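Unconventional myosin IB (Entamoeba histolytica, PDB 5XGG) is a class I myosin motor whose C-terminal SH3 domain probably binds proline-rich segments of partner proteins. Local coordinates at residues Q6-Y11 / G26-I31. Residues are numbered along the deposited sequence; the frame is centred on the assembly and turned at random.
Sequences QVKALY and GDIITI
Val7 and Ile29 face each other as the hydrogen-bonded pair of two antiparallel strands, and each satisfies the other's backbone: Val7 N gives its hydrogen to Ile29 O at 2.9 Å, and Ile29 N returns one to Val7 O. Two residues along, the bonding runs on to the residue before strand 28-35, where Ala9 N donates to Asp27 O at 2.9 Å. The last bond meets its acceptor at a slant: Gly26 N reaches Ala9 O at 2.9 Å, straight enough at the hydrogen but 32° off the carbonyl plane. Three of these acceptors also take a CA-H contact: Ile29 O from Gln6 CA, Val7 O from Ile28 CA at 3.2 Å, and Asp27 O from Lys8 CA.

On the more exposed face, Gln6 and Thr30 lie side by side. Gln6 NE2 donates to Thr30 OG1 over 3.2 Å, nearly straight at 174° and in the plane of the amide, a long bond that ties the side chains of a non-hydrogen-bonded pair. Ile28 sits between Gln6 and Lys8: its CG2 lies against one face of the Gln6 amide, while CD1 meets Lys8 CG at 3.9 Å. The carboxylate of Asp27 turns away from this pairing to a salt bridge with Lys24.

The other face is apolar. With CG1 anti to the carbonyl carbon (chi1 -59°), Val7 packs CG1 on Ile31 CG1, while CG2 lies against Ile29 CB at 3.8 Å and also comes near Ile31 CD1. Trp39, Ile50 and Val55 close in around this patch. On its far edge strand 6-9 bonds to strand 55-57, through Lys8 with Lys56, so it is paired on both edges, as expected in the small, strongly bent antiparallel beta barrel of an SH3 domain.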
ATOM      1  N   GLN A   6      -0.394   6.150  -3.789  1.00  8.86           N
ATOM      2  CA  GLN A   6       0.694   5.213  -3.595  1.00  9.69           C
ATOM      3  C   GLN A   6       1.279   5.458  -2.245  1.00  9.87           C
ATOM      4  O   GLN A   6       1.143   6.602  -1.714  1.00 10.06           O
ATOM      5  CB  GLN A   6       1.731   5.365  -4.618  1.00 11.55           C
ATOM      6  CG  GLN A   6       1.246   4.833  -6.024  1.00 12.89           C
ATOM      7  CD  GLN A   6       2.394   4.821  -6.966  1.00 13.71           C
ATOM      8  OE1 GLN A   6       3.091   5.843  -7.018  1.00 19.38           O
ATOM      9  NE2 GLN A   6       2.626   3.752  -7.691  1.00 14.37           N
ATOM     10  N   VAL A   7       1.788   4.398  -1.643  1.00  9.13           N
ATOM     11  CA  VAL A   7       2.307   4.452  -0.291  1.00  8.65           C
ATOM     12  C   VAL A   7       3.652   3.770  -0.311  1.00  8.33           C
ATOM     13  O   VAL A   7       3.975   2.931  -1.166  1.00  7.99           O
ATOM     14  CB  VAL A   7       1.398   3.755   0.777  1.00  8.98           C
ATOM     15  CG1 VAL A   7      -0.012   4.368   0.820  1.00  9.37           C
ATOM     16  CG2 VAL A   7       1.314   2.241   0.575  1.00  9.47           C
ATOM     17  N   LYS A   8       4.493   4.170   0.630  1.00  9.81           N
ATOM     18  CA  LYS A   8       5.801   3.502   0.844  1.00  9.07           C
ATOM     19  C   LYS A   8       5.797   2.790   2.195  1.00  8.28           C
ATOM     20  O   LYS A   8       5.386   3.380   3.227  1.00  8.52           O
ATOM     21  CB  LYS A   8       6.890   4.555   0.864  1.00 11.72           C
ATOM     22  CG  LYS A   8       8.279   3.990   0.953  1.00 15.04           C
ATOM     23  CD  LYS A   8       9.228   5.163   0.707  1.00 21.75           C
ATOM     24  CE  LYS A   8      10.638   4.846   1.048  1.00 26.35           C
ATOM     25  NZ  LYS A   8      11.507   5.907   0.428  1.00 30.17           N
ATOM     26  N   ALA A   9       6.158   1.515   2.192  1.00  7.76           N
ATOM     27  CA  ALA A   9       6.181   0.730   3.435  1.00  7.32           C
ATOM     28  C   ALA A   9       7.293   1.280   4.363  1.00  7.17           C
ATOM     29  O   ALA A   9       8.409   1.498   3.947  1.00  7.78           O
ATOM     30  CB  ALA A   9       6.466  -0.729   3.115  1.00  7.07           C
ATOM     31  N   LEU A  10       6.927   1.452   5.625  1.00  8.49           N
ATOM     32  CA  LEU A  10       7.785   1.930   6.670  1.00  8.43           C
ATOM     33  C   LEU A  10       8.426   0.700   7.394  1.00  9.13           C
ATOM     34  O   LEU A  10       9.561   0.789   7.958  1.00  8.18           O
ATOM     35  CB  LEU A  10       6.985   2.714   7.644  1.00  9.17           C
ATOM     36  CG  LEU A  10       6.320   3.957   7.167  1.00 10.87           C
ATOM     37  CD1 LEU A  10       5.464   4.550   8.258  1.00 11.99           C
ATOM     38  CD2 LEU A  10       7.383   4.918   6.569  1.00 10.77           C
ATOM     39  N   TYR A  11       7.632  -0.366   7.546  1.00  8.43           N
ATOM     40  CA  TYR A  11       8.113  -1.615   8.187  1.00  8.68           C
ATOM     41  C   TYR A  11       7.641  -2.794   7.285  1.00 10.59           C
ATOM     42  O   TYR A  11       6.646  -2.624   6.498  1.00  9.34           O
ATOM     43  CB  TYR A  11       7.455  -1.748   9.541  1.00  9.12           C
ATOM     44  CG  TYR A  11       7.269  -0.455  10.233  1.00  9.66           C
ATOM     45  CD1 TYR A  11       8.398   0.235  10.810  1.00  9.56           C
ATOM     46  CD2 TYR A  11       5.974   0.156  10.348  1.00 10.09           C
ATOM     47  CE1 TYR A  11       8.210   1.509  11.390  1.00 10.34           C
ATOM     48  CE2 TYR A  11       5.817   1.373  10.927  1.00 11.07           C
ATOM     49  CZ  TYR A  11       6.933   2.055  11.436  1.00 11.48           C
ATOM     50  OH  TYR A  11       6.714   3.325  11.989  1.00 14.80           O
ATOM     51  N   GLY A  26      10.199  -0.090   2.255  1.00  9.00           N
ATOM     52  CA  GLY A  26      10.496   0.613   1.048  1.00 10.17           C
ATOM     53  C   GLY A  26       9.654   0.324  -0.157  1.00 10.19           C
ATOM     54  O   GLY A  26       9.763   1.083  -1.231  1.00 10.17           O
ATOM     55  N   ASP A  27       8.917  -0.795  -0.077  1.00  9.53           N
ATOM     56  CA  ASP A  27       8.037  -1.165  -1.169  1.00  8.99           C
ATOM     57  C   ASP A  27       7.067  -0.070  -1.415  1.00  9.16           C
ATOM     58  O   ASP A  27       6.514   0.506  -0.472  1.00  9.25           O
ATOM     59  CB  ASP A  27       7.304  -2.466  -0.935  1.00  8.42           C
ATOM     60  CG  ASP A  27       8.169  -3.708  -1.122  1.00  9.86           C
ATOM     61  OD1 ASP A  27       9.329  -3.647  -1.656  1.00 11.08           O
ATOM     62  OD2 ASP A  27       7.719  -4.812  -0.778  1.00 10.43           O
ATOM     63  N   ILE A  28       6.832   0.213  -2.728  1.00  9.35           N
ATOM     64  CA  ILE A  28       5.861   1.227  -3.189  1.00  9.05           C
ATOM     65  C   ILE A  28       4.610   0.487  -3.647  1.00  7.14           C
ATOM     66  O   ILE A  28       4.681  -0.333  -4.590  1.00  8.82           O
ATOM     67  CB  ILE A  28       6.382   2.127  -4.387  1.00 10.30           C
ATOM     68  CG1 ILE A  28       7.764   2.736  -4.078  1.00 13.49           C
ATOM     69  CG2 ILE A  28       5.351   3.150  -4.795  1.00 10.18           C
ATOM     70  CD1 ILE A  28       7.831   3.507  -2.868  1.00 14.81           C
ATOM     71  N   ILE A  29       3.560   0.640  -2.883  1.00  6.82           N
ATOM     72  CA  ILE A  29       2.297  -0.084  -3.019  1.00  7.08           C
ATOM     73  C   ILE A  29       1.214   0.889  -3.530  1.00  7.38           C
ATOM     74  O   ILE A  29       1.038   1.980  -3.007  1.00  7.40           O
ATOM     75  CB  ILE A  29       1.904  -0.740  -1.661  1.00  7.20           C
ATOM     76  CG1 ILE A  29       3.080  -1.559  -1.197  1.00  7.51           C
ATOM     77  CG2 ILE A  29       0.629  -1.524  -1.825  1.00  7.29           C
ATOM     78  CD1 ILE A  29       2.891  -2.024   0.225  1.00  8.99           C
ATOM     79  N   THR A  30       0.498   0.469  -4.596  1.00  8.00           N
ATOM     80  CA  THR A  30      -0.630   1.212  -5.145  1.00  8.13           C
ATOM     81  C   THR A  30      -1.924   0.874  -4.420  1.00  7.58           C
ATOM     82  O   THR A  30      -2.207  -0.278  -4.188  1.00  8.21           O
ATOM     83  CB  THR A  30      -0.686   0.888  -6.649  1.00  8.85           C
ATOM     84  OG1 THR A  30       0.570   1.301  -7.267  1.00 10.53           O
ATOM     85  CG2 THR A  30      -1.856   1.670  -7.282  1.00 10.39           C
ATOM     86  N   ILE A  31      -2.761   1.856  -4.096  1.00  7.59           N
ATOM     87  CA  ILE A  31      -3.952   1.664  -3.280  1.00  8.02           C
ATOM     88  C   ILE A  31      -5.190   1.651  -4.163  1.00 10.00           C
ATOM     89  O   ILE A  31      -5.443   2.601  -4.908  1.00  8.95           O
ATOM     90  CB  ILE A  31      -4.061   2.740  -2.165  1.00  8.00           C
ATOM     91  CG1 ILE A  31      -2.761   2.723  -1.375  1.00  7.88           C
ATOM     92  CG2 ILE A  31      -5.305   2.453  -1.343  1.00  7.60           C
ATOM     93  CD1 ILE A  31      -2.382   1.416  -0.666  1.00  8.08           C
TER